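Local coordinates for protein geranyltranstransferase (Enterococcus faecalis, PDB 3P8L) that probably catalyses the magnesium-dependent condensation of isopentenyl diphosphate with geranyl diphosphate to give farnesyl diphosphate and diphosphate, at residues Pro106-Val111 against Ala115-Ala120; Ile89-Asp92 against Met96-Asp99; Asp27-Tyr32 against Arg37-Met42. All coordinates share one frame; numbering follows the deposited sequence.

Interaction 1 of 3, residues Pro106-Val111 against Ala115-Ala120; sequences PTNHKV and ATAILA
The amide nitrogen ND2 of Asn108, whose side chain lies against Ala117, is gripped from helix 36-47 by a hydrogen bond to Ser45 OG and a weak one to Ala41 O. This is the setting of a tight turn between two successive helices of the all-alpha isoprenoid synthase fold: the short helix 108-112 ends and, almost at once, the long helix 114-133 begins. No hydrogen bond joins the two segments, and the turn closes by the close packing that a small residue permits. Ala117 sits at the centre. Its CA comes within 5.1 Å of the CA of His109, a spacing that suits a methyl group pointing at the partner helix.

Around that methyl the neighbours are arranged unevenly. The backbone N of His109 lies 3.7 Å from Ala117 CB, and the CB of His109 meets the same methyl at 3.8 Å. Beyond CB the histidine departs: with CG set between the backbone N and the carbonyl carbon (chi1 62°), the imidazole turns away from Ala117 to pack on Asp92, Leu93 and Pro94.

Asn108 behaves differently. Its CG stands anti to the backbone N (chi1 -163°), which sends the amide out between the long helix and helix 36-47, OD1 over Ala117 and ND2 toward Ser45. The ND2 branch passes Ala120, whose CB is 4.3 Å from it. At the start of the short helix Thr107 occupies the N-cap position without making a capping bond; its OG1 hydrogen-bonds to Asp99 O. On the long helix Thr116 OG1 pairs chiefly with Arg37 NE. Asn108 OD1 is buried with no hydrogen-bonding partner in the model, 3.4 Å from Ala117 CB.

Interaction 2 of 3, residues Ile89-Asp92 against Met96-Asp99; sequences IHDD and MDDD
Two main-chain bonds fold the chain after Asp92 back onto the end of helix 71-92. Asp97 N donates to Asp91 O at 2.7 Å, meeting the carbonyl almost head-on (C=O...N angle 171°). Asp99 N reaches Asp92 O at 2.9 Å, in the carbonyl plane and on a lone pair. The Met96 side chain crosses that of Asp91 at a slant: bent at chi2 and chi3, it lays CG 3.5 Å from His90 O and brings CE to 3.1 Å from Asp91 OD1.

The carboxylates of Asp92 and Asp99 meet with their planes nearly perpendicular (82°), OD1 of Asp92 lying 3.1 Å from OD2 of Asp99, a contact between two acceptors. A water bridges Asp92 OD1 (2.9 Å) and Asp97 OD2 (2.6 Å), hydrogen-bonded to both.

Farther out, Arg102 forms a salt bridge with Asp92 OD2, while Lys185 makes a long, weak ion pair with Asp91 OD2. His90 is held by Asp122 of the second subunit. Asp91, Asp92 and Asp97 have the spacing of DDxxxxD, the first aspartate-rich motif of trans-prenyltransferases, which in relatives binds the allylic diphosphate through magnesium ions.

Interaction 3 of 3, residues Asp27-Tyr32 against Arg37-Met42; sequences DFIAEY and RLKEAM
Lys39 reaches Ala30 by a chain extended through its first two torsions (chi1 179°) and then bent at chi3 (-65°), a turn that swings the ammonium end toward the last turn of helix 13-31. There NZ gives a weak hydrogen bond to Ala30 O at 3.2 Å, with CE close behind, 3.3 Å from the same oxygen. The stronger polar partner of NZ is Glu36, a salt bridge from within its own helix, so the ammonium group is shared between a carboxylate and a main-chain carbonyl near a helix end.

The aliphatic part of the lysine does apolar work. The side chains of Ile29 and Lys39 pass one another heading opposite ways, the isoleucine CG2 lying 4.0 Å from the lysine CG and 3.9 Å from the lysine carbonyl O. The same branch touches Met42, where CG2 and the methionine CB are 4.3 Å apart. Ile29 has a second conformer, so these details belong to one of its two positions. Deeper in the fold Ile29 also meets Leu43 and Ile46 and the side chain of Met82 on helix 71-92, while Met42 packs on Ala120.

The two short helical pieces run nearly antiparallel, at 165° with their axes 9.6 Å apart at closest approach. Joined by a few residues, they form an alpha-alpha hairpin at the N-terminal end of the all-alpha prenyl synthase fold.

From the N terminus, interaction 3 comes first, closing the turn between helices 13-31 and 36-47. Interaction 2 follows at the end of helix 71-92, folding the aspartate-rich loop back on it, and interaction 1 then closes the short turn between helices 108-112 and 114-133. The three loops are strictly in series; none nests or crosses. In space interaction 1 is the middle piece. It joins interaction 2 through His90 NE2 and Ile118 O, 3.0 Å apart, and interaction 3 through packing of Thr116 CG2 on Ala41 CB. Interactions 2 and 3 do not touch, their nearest atoms being about 5 Å apart. All three border the second subunit.

Interaction 1 of 3, residues Pro106-Val111 against Ala115-Ala120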
loop_
_atom_site.group_PDB
_atom_site.type_symbol
_atom_site.label_atom_id
_atom_site.label_comp_id
_atom_site.label_asym_id
_atom_site.label_seq_id
_atom_site.Cartn_x
_atom_site.Cartn_y
_atom_site.Cartn_z
ATOM N N PRO A 106 -10.992 -1.150 -22.773
ATOM C CA PRO A 106 -9.538 -0.998 -22.716
ATOM C C PRO A 106 -9.005 -0.907 -21.292
ATOM O O PRO A 106 -9.678 -0.376 -20.402
ATOM C CB PRO A 106 -9.284 0.326 -23.443
ATOM C CG PRO A 106 -10.603 1.015 -23.481
ATOM C CD PRO A 106 -11.616 -0.042 -23.518
ATOM N N THR A 107 -7.800 -1.413 -21.111
ATOM C CA THR A 107 -7.140 -1.452 -19.817
ATOM C C THR A 107 -6.672 -0.061 -19.463
ATOM O O THR A 107 -6.619 0.824 -20.338
ATOM C CB THR A 107 -5.989 -2.450 -19.805
ATOM O OG1 THR A 107 -5.222 -2.289 -20.998
ATOM C CG2 THR A 107 -6.525 -3.892 -19.751
ATOM N N ASN A 108 -6.377 0.140 -18.179
ATOM C CA ASN A 108 -6.010 1.455 -17.673
ATOM C C ASN A 108 -4.867 2.152 -18.450
ATOM O O ASN A 108 -5.001 3.318 -18.810
ATOM C CB ASN A 108 -5.703 1.385 -16.177
ATOM C CG ASN A 108 -5.712 2.743 -15.527
ATOM O OD1 ASN A 108 -4.856 3.567 -15.813
ATOM N ND2 ASN A 108 -6.677 2.985 -14.630
ATOM N N HIS A 109 -3.773 1.440 -18.716
ATOM C CA HIS A 109 -2.645 2.010 -19.473
ATOM C C HIS A 109 -2.976 2.353 -20.924
ATOM O O HIS A 109 -2.380 3.264 -21.476
ATOM C CB HIS A 109 -1.403 1.108 -19.424
ATOM C CG HIS A 109 -1.585 -0.241 -20.035
ATOM N ND1 HIS A 109 -2.190 -1.281 -19.357
ATOM C CD2 HIS A 109 -1.178 -0.751 -21.229
ATOM C CE1 HIS A 109 -2.165 -2.366 -20.111
ATOM N NE2 HIS A 109 -1.560 -2.072 -21.253
ATOM N N LYS A 110 -3.931 1.632 -21.520
ATOM C CA LYS A 110 -4.406 1.918 -22.885
ATOM C C LYS A 110 -5.225 3.180 -22.911
ATOM O O LYS A 110 -5.239 3.908 -23.909
ATOM C CB LYS A 110 -5.237 0.755 -23.449
ATOM C CG LYS A 110 -4.420 -0.502 -23.737
ATOM C CD LYS A 110 -3.129 -0.194 -24.477
ATOM C CE LYS A 110 -3.352 -0.124 -25.982
ATOM N NZ LYS A 110 -2.042 -0.024 -26.668
ATOM N N VAL A 111 -5.904 3.465 -21.804
ATOM C CA VAL A 111 -6.632 4.711 -21.748
ATOM C C VAL A 111 -5.733 5.905 -21.406
ATOM O O VAL A 111 -5.758 6.912 -22.128
ATOM C CB VAL A 111 -7.887 4.617 -20.848
ATOM C CG1 VAL A 111 -8.665 5.897 -20.855
ATOM C CG2 VAL A 111 -8.768 3.489 -21.307
ATOM N N ALA A 115 2.403 5.602 -17.282
ATOM C CA ALA A 115 2.758 6.345 -16.064
ATOM C C ALA A 115 1.545 6.572 -15.161
ATOM O O ALA A 115 1.634 6.351 -13.953
ATOM C CB ALA A 115 3.421 7.667 -16.394
ATOM N N THR A 116 0.421 6.970 -15.758
ATOM C CA THR A 116 -0.831 7.192 -15.026
ATOM C C THR A 116 -1.376 5.889 -14.385
ATOM O O THR A 116 -1.859 5.914 -13.264
ATOM C CB THR A 116 -1.873 7.833 -15.916
ATOM O OG1 THR A 116 -1.365 9.080 -16.416
ATOM C CG2 THR A 116 -3.163 8.125 -15.137
ATOM N N ALA A 117 -1.243 4.776 -15.093
ATOM C CA ALA A 117 -1.686 3.455 -14.640
ATOM C C ALA A 117 -0.825 2.957 -13.485
ATOM O O ALA A 117 -1.354 2.449 -12.479
ATOM C CB ALA A 117 -1.663 2.441 -15.828
ATOM N N ILE A 118 0.495 3.107 -13.615
ATOM C CA ILE A 118 1.409 2.788 -12.513
ATOM C C ILE A 118 1.011 3.589 -11.254
ATOM O O ILE A 118 0.851 3.004 -10.189
ATOM C CB ILE A 118 2.887 3.033 -12.875
ATOM C CG1 ILE A 118 3.340 2.062 -13.966
ATOM C CG2 ILE A 118 3.795 2.875 -11.646
ATOM C CD1 ILE A 118 4.576 2.561 -14.746
ATOM N N LEU A 119 0.781 4.893 -11.401
ATOM C CA LEU A 119 0.385 5.730 -10.254
ATOM C C LEU A 119 -1.011 5.437 -9.752
ATOM O O LEU A 119 -1.232 5.468 -8.529
ATOM C CB LEU A 119 0.554 7.225 -10.555
ATOM C CG LEU A 119 2.000 7.686 -10.873
ATOM C CD1 LEU A 119 1.988 9.162 -11.275
ATOM C CD2 LEU A 119 2.949 7.496 -9.700
ATOM N N ALA A 120 -1.959 5.146 -10.655
ATOM C CA ALA A 120 -3.311 4.728 -10.218
ATOM C C ALA A 120 -3.290 3.463 -9.349
ATOM O O ALA A 120 -3.992 3.381 -8.303
ATOM C CB ALA A 120 -4.264 4.562 -11.386
#

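Interaction 2 of 3, residues Ile89-Asp92 against Met96-Asp99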
loop_
_atom_site.group_PDB
_atom_site.type_symbol
_atom_site.label_atom_id
_atom_site.label_comp_id
_atom_site.label_asym_id
_atom_site.label_seq_id
_atom_site.Cartn_x
_atom_site.Cartn_y
_atom_site.Cartn_z
ATOM N N ILE A 89 -4.582 -3.446 -12.424
ATOM C CA ILE A 89 -3.936 -2.343 -13.145
ATOM C C ILE A 89 -2.445 -2.632 -13.412
ATOM O O ILE A 89 -1.951 -2.491 -14.539
ATOM C CB ILE A 89 -4.106 -0.996 -12.395
ATOM C CG1 ILE A 89 -5.592 -0.606 -12.311
ATOM C CG2 ILE A 89 -3.305 0.108 -13.091
ATOM C CD1 ILE A 89 -5.855 0.661 -11.456
ATOM N N HIS A 90 -1.737 -3.055 -12.374
ATOM C CA HIS A 90 -0.332 -3.418 -12.532
ATOM C C HIS A 90 -0.137 -4.678 -13.352
ATOM O O HIS A 90 0.739 -4.716 -14.222
ATOM C CB HIS A 90 0.391 -3.471 -11.185
ATOM C CG HIS A 90 0.669 -2.110 -10.632
ATOM N ND1 HIS A 90 1.528 -1.885 -9.586
ATOM C CD2 HIS A 90 0.226 -0.892 -11.023
ATOM C CE1 HIS A 90 1.602 -0.588 -9.350
ATOM N NE2 HIS A 90 0.795 0.036 -10.188
ATOM N N ASP A 91 -0.977 -5.678 -13.127
ATOM C CA ASP A 91 -0.846 -6.926 -13.874
ATOM C C ASP A 91 -1.062 -6.732 -15.372
ATOM O O ASP A 91 -0.407 -7.386 -16.171
ATOM C CB ASP A 91 -1.770 -8.029 -13.340
ATOM C CG ASP A 91 -1.343 -8.571 -11.976
ATOM O OD1 ASP A 91 -0.289 -8.168 -11.439
ATOM O OD2 ASP A 91 -2.092 -9.392 -11.419
ATOM N N ASP A 92 -1.942 -5.805 -15.732
ATOM C CA ASP A 92 -2.248 -5.492 -17.118
ATOM C C ASP A 92 -1.119 -4.843 -17.915
ATOM O O ASP A 92 -1.108 -4.979 -19.128
ATOM C CB ASP A 92 -3.510 -4.623 -17.234
ATOM C CG ASP A 92 -4.780 -5.396 -16.934
ATOM O OD1 ASP A 92 -4.728 -6.639 -16.953
ATOM O OD2 ASP A 92 -5.831 -4.765 -16.679
ATOM N N MET A 96 4.106 -6.675 -17.604
ATOM C CA MET A 96 3.571 -7.854 -16.934
ATOM C C MET A 96 2.719 -8.669 -17.919
ATOM O O MET A 96 3.280 -9.209 -18.868
ATOM C CB MET A 96 2.824 -7.450 -15.658
ATOM C CG MET A 96 3.662 -6.602 -14.671
ATOM S SD MET A 96 4.096 -7.469 -13.159
ATOM C CE MET A 96 2.578 -7.427 -12.342
ATOM N N ASP A 97 1.394 -8.739 -17.730
ATOM C CA ASP A 97 0.512 -9.545 -18.617
ATOM C C ASP A 97 0.252 -8.933 -19.995
ATOM O O ASP A 97 -0.165 -9.639 -20.902
ATOM C CB ASP A 97 -0.840 -9.870 -17.957
ATOM C CG ASP A 97 -0.717 -10.835 -16.779
ATOM O OD1 ASP A 97 0.193 -11.689 -16.777
ATOM O OD2 ASP A 97 -1.538 -10.733 -15.849
ATOM N N ASP A 98 0.465 -7.625 -20.142
ATOM C CA ASP A 98 0.323 -6.942 -21.431
ATOM C C ASP A 98 -1.089 -7.062 -22.037
ATOM O O ASP A 98 -1.262 -7.538 -23.168
ATOM C CB ASP A 98 1.399 -7.451 -22.426
ATOM C CG ASP A 98 1.568 -6.540 -23.626
ATOM O OD1 ASP A 98 1.025 -5.414 -23.613
ATOM O OD2 ASP A 98 2.257 -6.945 -24.581
ATOM N N ASP A 99 -2.109 -6.646 -21.295
ATOM C CA ASP A 99 -3.474 -6.801 -21.792
ATOM C C ASP A 99 -3.988 -5.491 -22.331
ATOM O O ASP A 99 -3.839 -4.463 -21.680
ATOM C CB ASP A 99 -4.406 -7.300 -20.691
ATOM C CG ASP A 99 -4.021 -8.674 -20.169
ATOM O OD1 ASP A 99 -3.871 -9.604 -20.975
ATOM O OD2 ASP A 99 -3.882 -8.827 -18.937
HETATM O O HOH W 1 -3.545 -9.019 -15.750
#

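Interaction 3 of 3, residues Asp27-Tyr32 against Arg37-Met42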
loop_
_atom_site.group_PDB
_atom_site.type_symbol
_atom_site.label_atom_id
_atom_site.label_comp_id
_atom_site.label_asym_id
_atom_site.label_seq_id
_atom_site.Cartn_x
_atom_site.Cartn_y
_atom_site.Cartn_z
ATOM N N ASP A 27 -16.724 7.103 -3.403
ATOM C CA ASP A 27 -16.718 8.284 -2.539
ATOM C C ASP A 27 -15.338 8.496 -1.975
ATOM O O ASP A 27 -14.897 9.623 -1.928
ATOM C CB ASP A 27 -17.680 8.173 -1.342
ATOM C CG ASP A 27 -19.151 8.200 -1.753
ATOM O OD1 ASP A 27 -19.454 8.500 -2.910
ATOM O OD2 ASP A 27 -20.019 7.906 -0.912
ATOM N N PHE A 28 -14.680 7.414 -1.534
ATOM C CA PHE A 28 -13.348 7.527 -0.960
ATOM C C PHE A 28 -12.340 8.069 -1.965
ATOM O O PHE A 28 -11.553 8.943 -1.613
ATOM C CB PHE A 28 -12.819 6.217 -0.338
ATOM C CG PHE A 28 -11.557 6.411 0.418
ATOM C CD1 PHE A 28 -10.327 6.064 -0.137
ATOM C CD2 PHE A 28 -11.583 7.015 1.664
ATOM C CE1 PHE A 28 -9.154 6.295 0.551
ATOM C CE2 PHE A 28 -10.403 7.246 2.371
ATOM C CZ PHE A 28 -9.189 6.884 1.808
ATOM N N ILE A 29 -12.396 7.577 -3.199
ATOM C CA ILE A 29 -11.470 8.031 -4.243
ATOM C C ILE A 29 -11.756 9.490 -4.628
ATOM O O ILE A 29 -10.837 10.294 -4.740
ATOM C CB ILE A 29 -11.460 7.088 -5.482
ATOM C CG1 ILE A 29 -10.465 5.950 -5.281
ATOM C CG2 ILE A 29 -11.013 7.814 -6.740
ATOM C CD1 ILE A 29 -11.027 4.727 -4.638
ATOM N N ALA A 30 -13.031 9.840 -4.789
ATOM C CA ALA A 30 -13.418 11.210 -5.170
ATOM C C ALA A 30 -13.054 12.230 -4.091
ATOM O O ALA A 30 -12.621 13.329 -4.399
ATOM C CB ALA A 30 -14.921 11.277 -5.486
ATOM N N GLU A 31 -13.193 11.844 -2.828
ATOM C CA GLU A 31 -12.969 12.779 -1.740
ATOM C C GLU A 31 -11.505 12.867 -1.266
ATOM O O GLU A 31 -11.083 13.916 -0.832
ATOM C CB GLU A 31 -13.912 12.476 -0.573
ATOM C CG GLU A 31 -15.402 12.775 -0.887
ATOM C CD GLU A 31 -16.399 12.011 0.009
ATOM O OE1 GLU A 31 -16.049 11.641 1.152
ATOM O OE2 GLU A 31 -17.547 11.784 -0.436
ATOM N N TYR A 32 -10.732 11.783 -1.354
ATOM C CA TYR A 32 -9.372 11.779 -0.801
ATOM C C TYR A 32 -8.302 11.717 -1.898
ATOM O O TYR A 32 -7.227 11.154 -1.699
ATOM C CB TYR A 32 -9.181 10.617 0.178
ATOM C CG TYR A 32 -9.870 10.780 1.524
ATOM C CD1 TYR A 32 -11.270 10.702 1.645
ATOM C CD2 TYR A 32 -9.119 10.992 2.683
ATOM C CE1 TYR A 32 -11.893 10.856 2.870
ATOM C CE2 TYR A 32 -9.737 11.153 3.922
ATOM C CZ TYR A 32 -11.116 11.080 4.010
ATOM O OH TYR A 32 -11.717 11.220 5.234
ATOM N N ARG A 37 -6.747 13.955 -12.563
ATOM C CA ARG A 37 -6.434 12.909 -13.540
ATOM C C ARG A 37 -6.196 11.549 -12.884
ATOM O O ARG A 37 -6.693 10.528 -13.381
ATOM C CB ARG A 37 -5.212 13.280 -14.379
ATOM C CG ARG A 37 -4.725 12.111 -15.256
ATOM C CD ARG A 37 -3.503 12.492 -16.043
ATOM N NE ARG A 37 -3.122 11.468 -17.010
ATOM C CZ ARG A 37 -3.600 11.431 -18.260
ATOM N NH1 ARG A 37 -4.471 12.343 -18.659
ATOM N NH2 ARG A 37 -3.218 10.492 -19.113
ATOM N N LEU A 38 -5.430 11.553 -11.787
ATOM C CA LEU A 38 -5.199 10.357 -10.985
ATOM C C LEU A 38 -6.526 9.774 -10.498
ATOM O O LEU A 38 -6.780 8.578 -10.662
ATOM C CB LEU A 38 -4.271 10.664 -9.805
ATOM C CG LEU A 38 -3.955 9.432 -8.951
ATOM C CD1 LEU A 38 -3.020 8.458 -9.705
ATOM C CD2 LEU A 38 -3.405 9.825 -7.563
ATOM N N LYS A 39 -7.363 10.641 -9.925
ATOM C CA LYS A 39 -8.730 10.315 -9.514
ATOM C C LYS A 39 -9.552 9.645 -10.628
ATOM O O LYS A 39 -10.126 8.576 -10.439
ATOM C CB LYS A 39 -9.428 11.581 -9.027
ATOM C CG LYS A 39 -10.872 11.391 -8.578
ATOM C CD LYS A 39 -11.598 12.735 -8.418
ATOM C CE LYS A 39 -10.975 13.572 -7.291
ATOM N NZ LYS A 39 -11.698 14.867 -7.096
ATOM N N GLU A 40 -9.562 10.247 -11.811
ATOM C CA GLU A 40 -10.323 9.685 -12.941
ATOM C C GLU A 40 -9.802 8.343 -13.427
ATOM O O GLU A 40 -10.567 7.476 -13.837
ATOM C CB GLU A 40 -10.331 10.662 -14.117
ATOM C CG GLU A 40 -11.344 11.760 -13.954
ATOM C CD GLU A 40 -11.139 12.862 -14.975
ATOM O OE1 GLU A 40 -10.907 12.513 -16.152
ATOM O OE2 GLU A 40 -11.183 14.058 -14.603
ATOM N N ALA A 41 -8.496 8.175 -13.367
ATOM C CA ALA A 41 -7.900 6.932 -13.815
ATOM C C ALA A 41 -8.218 5.786 -12.842
ATOM O O ALA A 41 -8.549 4.664 -13.268
ATOM C CB ALA A 41 -6.416 7.115 -13.997
ATOM N N MET A 42 -8.187 6.090 -11.546
ATOM C CA MET A 42 -8.584 5.114 -10.523
ATOM C C MET A 42 -10.070 4.782 -10.653
ATOM O O MET A 42 -10.446 3.612 -10.630
ATOM C CB MET A 42 -8.217 5.615 -9.105
ATOM C CG MET A 42 -6.701 5.667 -8.857
ATOM S SD MET A 42 -6.020 6.195 -7.247
ATOM C CE MET A 42 -6.756 7.807 -7.179
#